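Long-range contact in flavin-nucleotide-binding protein (Azotobacter vinelandii, PDB 6RK0), which binds FAD and heme b as a flavocytochrome, probably acting as a low-potential terminal oxidase associated with the iron-only nitrogenase: residues 15-21 against 167-172. Sequence-based numbering, arbitrary orientation.
Sequences PSDRTHV and AEASCK. With FAD (flavin-adenine dinucleotide), chain G.
This loop-on-strand contact walls the adenosine side of the FAD site in a split-barrel flavoprotein of the pyridoxamine 5'-phosphate oxidase family: the loop 15-21, with a short 3-10 turn at 17-18, runs in the same sense beside 167-172, the lead-in and first part of strand 169-174. CA atoms come closest at Pro15–Glu168 (5.8 Å) and Thr19–Ser170 (5.6 Å). Backbone angles are extended from Ala169 to Lys172, after an inverse gamma turn centred on Glu168. The extended Glu168 side chain (chi1 and chi2 t) meets Arg18 (chi1 p, then t, t) in a two-pronged salt bridge, Arg18 NE–Glu168 OE2 2.8 Å and Arg18 NH2–Glu168 OE1 2.8 Å; Ser16 OG donates to Glu168 OE2 at 2.7 Å. Arg18 NH1 also pairs with Asp87. Apolar contacts follow along the strand: Thr19 CG2 on Glu168 CG (3.8 Å) and Val21 CG1 on Lys172 CD (3.9 Å). Both segments hold the cofactor: Arg18 O accepts from FAD O3B (2.8 Å), while Lys172 NZ donates to FAD O3' (2.9 Å) and also bonds heme O2A, linking the two cofactors. At the adenosine end, Ser170 OG (chi1 p) accepts from FAD O2B at 2.8 Å and donates to adenine N3A of FAD at 2.8 Å.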
ATOM      1  N   PRO A  15      -0.013  21.590  -9.039  1.00 12.61           N
ATOM      2  CA  PRO A  15       0.171  22.714  -8.096  1.00 13.06           C
ATOM      3  C   PRO A  15       1.611  23.143  -7.914  1.00 13.28           C
ATOM      4  O   PRO A  15       1.844  24.244  -7.399  1.00 15.27           O
ATOM      5  CB  PRO A  15      -0.452  22.208  -6.783  1.00 14.79           C
ATOM      6  CG  PRO A  15      -0.380  20.745  -6.893  1.00 15.10           C
ATOM      7  CD  PRO A  15      -0.545  20.388  -8.374  1.00 13.55           C
ATOM      8  N   SER A  16       2.570  22.329  -8.355  1.00 12.48           N
ATOM      9  CA  SER A  16       3.984  22.664  -8.244  1.00 12.08           C
ATOM     10  C   SER A  16       4.750  21.890  -9.307  1.00 12.01           C
ATOM     11  O   SER A  16       4.268  20.868  -9.800  1.00 12.20           O
ATOM     12  CB  SER A  16       4.531  22.346  -6.863  1.00 12.07           C
ATOM     13  OG  SER A  16       4.480  20.947  -6.667  1.00 12.19           O
ATOM     14  N   ASP A  17       5.987  22.324  -9.598  1.00 12.07           N
ATOM     15  CA  ASP A  17       6.813  21.544 -10.520  1.00 12.65           C
ATOM     16  C   ASP A  17       7.018  20.129 -10.003  1.00 11.88           C
ATOM     17  O   ASP A  17       6.975  19.172 -10.788  1.00 12.54           O
ATOM     18  CB  ASP A  17       8.187  22.206 -10.730  1.00 13.71           C
ATOM     19  CG  ASP A  17       8.123  23.467 -11.530  1.00 16.62           C
ATOM     20  OD1 ASP A  17       7.069  23.783 -12.137  1.00 20.43           O
ATOM     21  OD2 ASP A  17       9.144  24.163 -11.548  1.00 17.37           O
ATOM     22  N   ARG A  18       7.219  19.962  -8.696  1.00 11.28           N
ATOM     23  CA  ARG A  18       7.564  18.634  -8.208  1.00 11.43           C
ATOM     24  C   ARG A  18       6.371  17.688  -8.141  1.00 10.81           C
ATOM     25  O   ARG A  18       6.595  16.485  -7.961  1.00 11.03           O
ATOM     26  CB  ARG A  18       8.324  18.705  -6.889  1.00 11.94           C
ATOM     27  CG  ARG A  18       7.513  19.185  -5.760  1.00 12.20           C
ATOM     28  CD  ARG A  18       8.325  19.150  -4.475  1.00 12.81           C
ATOM     29  NE  ARG A  18       7.517  19.602  -3.368  1.00 12.58           N
ATOM     30  CZ  ARG A  18       7.991  19.791  -2.136  1.00 12.08           C
ATOM     31  NH1 ARG A  18       9.245  19.498  -1.793  1.00 12.06           N
ATOM     32  NH2 ARG A  18       7.172  20.279  -1.213  1.00 12.24           N
ATOM     33  N   THR A  19       5.153  18.185  -8.360  1.00 10.42           N
ATOM     34  CA  THR A  19       3.969  17.344  -8.474  1.00 10.54           C
ATOM     35  C   THR A  19       3.470  17.200  -9.891  1.00 10.56           C
ATOM     36  O   THR A  19       2.397  16.640 -10.101  1.00 11.30           O
ATOM     37  CB  THR A  19       2.835  17.805  -7.552  1.00 11.36           C
ATOM     38  OG1 THR A  19       2.540  19.188  -7.773  1.00 11.85           O
ATOM     39  CG2 THR A  19       3.154  17.531  -6.075  1.00 12.33           C
ATOM     40  N   HIS A  20       4.253  17.626 -10.881  1.00 11.44           N
ATOM     41  CA  HIS A  20       3.815  17.536 -12.275  1.00 11.61           C
ATOM     42  C   HIS A  20       4.015  16.120 -12.812  1.00 11.20           C
ATOM     43  O   HIS A  20       5.161  15.671 -12.966  1.00 11.74           O
ATOM     44  CB  HIS A  20       4.569  18.559 -13.119  1.00 13.99           C
ATOM     45  CG  HIS A  20       4.284  18.435 -14.581  1.00 19.01           C
ATOM     46  ND1 HIS A  20       3.059  18.720 -15.140  1.00 22.08           N
ATOM     47  CD2 HIS A  20       5.054  17.962 -15.590  1.00 24.28           C
ATOM     48  CE1 HIS A  20       3.114  18.519 -16.446  1.00 23.55           C
ATOM     49  NE2 HIS A  20       4.304  18.030 -16.737  1.00 27.11           N
ATOM     50  N   VAL A  21       2.912  15.422 -13.098  1.00 10.98           N
ATOM     51  CA  VAL A  21       2.967  14.072 -13.655  1.00 10.87           C
ATOM     52  C   VAL A  21       3.515  14.170 -15.073  1.00 11.52           C
ATOM     53  O   VAL A  21       2.945  14.857 -15.940  1.00 12.60           O
ATOM     54  CB  VAL A  21       1.558  13.448 -13.647  1.00 11.30           C
ATOM     55  CG1 VAL A  21       1.558  12.086 -14.326  1.00 11.67           C
ATOM     56  CG2 VAL A  21       1.017  13.316 -12.245  1.00 11.54           C
ATOM     57  N   ALA A 167      -2.909  20.248  -0.238  1.00 10.78           N
ATOM     58  CA  ALA A 167      -2.883  21.149  -1.383  1.00 11.16           C
ATOM     59  C   ALA A 167      -1.852  20.749  -2.434  1.00 10.94           C
ATOM     60  O   ALA A 167      -2.109  20.907  -3.631  1.00 12.40           O
ATOM     61  CB  ALA A 167      -2.600  22.557  -0.898  1.00 12.21           C
ATOM     62  N   GLU A 168      -0.669  20.291  -2.026  1.00 10.36           N
ATOM     63  CA  GLU A 168       0.391  19.995  -2.994  1.00 10.56           C
ATOM     64  C   GLU A 168       0.282  18.512  -3.350  1.00 10.38           C
ATOM     65  O   GLU A 168       1.015  17.672  -2.848  1.00 11.32           O
ATOM     66  CB  GLU A 168       1.768  20.369  -2.458  1.00 11.42           C
ATOM     67  CG  GLU A 168       2.777  20.413  -3.584  1.00 11.98           C
ATOM     68  CD  GLU A 168       4.201  20.674  -3.174  1.00 12.79           C
ATOM     69  OE1 GLU A 168       4.507  20.826  -1.973  1.00 14.13           O
ATOM     70  OE2 GLU A 168       5.063  20.683  -4.082  1.00 13.06           O
ATOM     71  N   ALA A 169      -0.691  18.224  -4.201  1.00 10.39           N
ATOM     72  CA  ALA A 169      -1.108  16.841  -4.475  1.00 10.60           C
ATOM     73  C   ALA A 169      -1.148  16.554  -5.966  1.00 10.01           C
ATOM     74  O   ALA A 169      -1.616  17.368  -6.770  1.00 10.65           O
ATOM     75  CB  ALA A 169      -2.541  16.611  -3.945  1.00 11.31           C
ATOM     76  N   SER A 170      -0.731  15.340  -6.314  1.00  9.44           N
ATOM     77  CA  SER A 170      -0.931  14.795  -7.650  1.00  9.46           C
ATOM     78  C   SER A 170      -1.686  13.483  -7.525  1.00  9.05           C
ATOM     79  O   SER A 170      -1.403  12.675  -6.624  1.00  9.27           O
ATOM     80  CB  SER A 170       0.390  14.571  -8.368  1.00 10.14           C
ATOM     81  OG  SER A 170       1.262  13.763  -7.609  1.00 10.06           O
ATOM     82  N   CYS A 171      -2.612  13.248  -8.455  1.00  9.39           N
ATOM     83  CA  CYS A 171      -3.261  11.954  -8.562  1.00  9.90           C
ATOM     84  C   CYS A 171      -3.009  11.328  -9.919  1.00  9.43           C
ATOM     85  O   CYS A 171      -2.844  12.046 -10.923  1.00  9.80           O
ATOM     86  CB  CYS A 171      -4.772  12.020  -8.387  1.00 10.74           C
ATOM     87  SG  CYS A 171      -5.355  13.007  -7.022  1.00 11.67           S
ATOM     88  N   LYS A 172      -3.052   9.996  -9.974  1.00  9.56           N
ATOM     89  CA  LYS A 172      -3.182   9.266 -11.215  1.00  9.16           C
ATOM     90  C   LYS A 172      -4.294   8.263 -11.020  1.00  8.92           C
ATOM     91  O   LYS A 172      -4.395   7.637  -9.955  1.00  9.30           O
ATOM     92  CB  LYS A 172      -1.875   8.548 -11.667  1.00 10.55           C
ATOM     93  CG  LYS A 172      -0.784   9.507 -12.114  1.00 10.91           C
ATOM     94  CD  LYS A 172       0.527   8.818 -12.397  1.00 10.95           C
ATOM     95  CE  LYS A 172       0.588   7.951 -13.677  1.00 10.85           C
ATOM     96  NZ  LYS A 172       1.935   7.315 -13.813  1.00  9.98           N
TER
HETATM   97  PA  FAD G 404       6.969  11.005 -13.008  1.00  9.97           P
HETATM   98  O1A FAD G 404       5.873  11.325 -13.953  1.00 10.46           O
HETATM   99  O2A FAD G 404       8.372  11.289 -13.439  1.00 11.00           O
HETATM  100  O5B FAD G 404       6.682  11.691 -11.603  1.00 10.02           O
HETATM  101  C5B FAD G 404       6.505  13.123 -11.541  1.00  9.98           C
HETATM  102  C4B FAD G 404       5.455  13.447 -10.512  1.00  9.83           C
HETATM  103  O4B FAD G 404       4.217  12.805 -10.881  1.00  9.45           O
HETATM  104  C3B FAD G 404       5.720  12.927  -9.108  1.00  9.66           C
HETATM  105  O3B FAD G 404       6.658  13.717  -8.408  1.00  9.94           O
HETATM  106  C2B FAD G 404       4.315  12.895  -8.515  1.00  9.59           C
HETATM  107  O2B FAD G 404       3.979  14.180  -8.053  1.00 10.01           O
HETATM  108  C1B FAD G 404       3.464  12.496  -9.722  1.00  9.21           C
HETATM  109  N9A FAD G 404       3.164  11.064  -9.755  1.00  8.89           N
HETATM  110  C8A FAD G 404       3.909  10.054 -10.294  1.00  9.09           C
HETATM  111  N7A FAD G 404       3.394   8.869 -10.095  1.00  9.25           N
HETATM  112  C5A FAD G 404       2.244   9.110  -9.366  1.00  8.64           C
HETATM  113  C6A FAD G 404       1.252   8.250  -8.837  1.00  8.79           C
HETATM  114  N6A FAD G 404       1.279   6.908  -8.936  1.00  9.69           N
HETATM  115  N1A FAD G 404       0.240   8.822  -8.143  1.00  9.16           N
HETATM  116  C2A FAD G 404       0.217  10.151  -8.014  1.00  9.02           C
HETATM  117  N3A FAD G 404       1.088  11.061  -8.456  1.00  8.89           N
HETATM  118  C4A FAD G 404       2.086  10.460  -9.151  1.00  8.45           C
HETATM  119  N1  FAD G 404       4.575   1.947 -12.500  1.00  9.36           N
HETATM  120  C2  FAD G 404       5.484   1.126 -13.109  1.00 10.69           C
HETATM  121  O2  FAD G 404       6.403   1.577 -13.806  1.00 12.32           O
HETATM  122  N3  FAD G 404       5.413  -0.237 -12.926  1.00 10.02           N
HETATM  123  C4  FAD G 404       4.482  -0.878 -12.167  1.00  9.63           C
HETATM  124  O4  FAD G 404       4.517  -2.096 -11.994  1.00 10.29           O
HETATM  125  C4X FAD G 404       3.494  -0.001 -11.577  1.00  9.02           C
HETATM  126  N5  FAD G 404       2.510  -0.550 -10.840  1.00  9.53           N
HETATM  127  C5X FAD G 404       1.615   0.314 -10.205  1.00  9.21           C
HETATM  128  C6  FAD G 404       0.621  -0.232  -9.372  1.00  8.86           C
HETATM  129  C7  FAD G 404      -0.276   0.591  -8.692  1.00  8.91           C
HETATM  130  C7M FAD G 404      -1.351  -0.020  -7.819  1.00  9.72           C
HETATM  131  C8  FAD G 404      -0.168   1.991  -8.840  1.00  8.77           C
HETATM  132  C8M FAD G 404      -1.049   2.916  -8.070  1.00  9.39           C
HETATM  133  C9  FAD G 404       0.794   2.523  -9.695  1.00  8.77           C
HETATM  134  C9A FAD G 404       1.696   1.712 -10.357  1.00  8.65           C
HETATM  135  N10 FAD G 404       2.681   2.228 -11.231  1.00  8.74           N
HETATM  136  C10 FAD G 404       3.639   1.396 -11.783  1.00  9.13           C
HETATM  137  C1' FAD G 404       2.820   3.672 -11.482  1.00  8.72           C
HETATM  138  C2' FAD G 404       3.873   4.308 -10.593  1.00  8.87           C
HETATM  139  O2' FAD G 404       3.316   4.573  -9.317  1.00  8.57           O
HETATM  140  C3' FAD G 404       4.373   5.613 -11.208  1.00  9.02           C
HETATM  141  O3' FAD G 404       3.274   6.490 -11.414  1.00  9.06           O
HETATM  142  C4' FAD G 404       5.111   5.410 -12.525  1.00 10.07           C
HETATM  143  O4' FAD G 404       6.107   4.400 -12.363  1.00 10.98           O
HETATM  144  C5' FAD G 404       5.795   6.679 -12.963  1.00 10.52           C
HETATM  145  O5' FAD G 404       6.650   7.160 -11.904  1.00 10.24           O
HETATM  146  P   FAD G 404       7.731   8.279 -12.160  1.00 10.64           P
HETATM  147  O1P FAD G 404       8.640   7.923 -13.307  1.00 11.89           O
HETATM  148  O2P FAD G 404       8.367   8.597 -10.815  1.00 11.75           O
HETATM  149  O3P FAD G 404       6.779   9.492 -12.577  1.00 10.27           O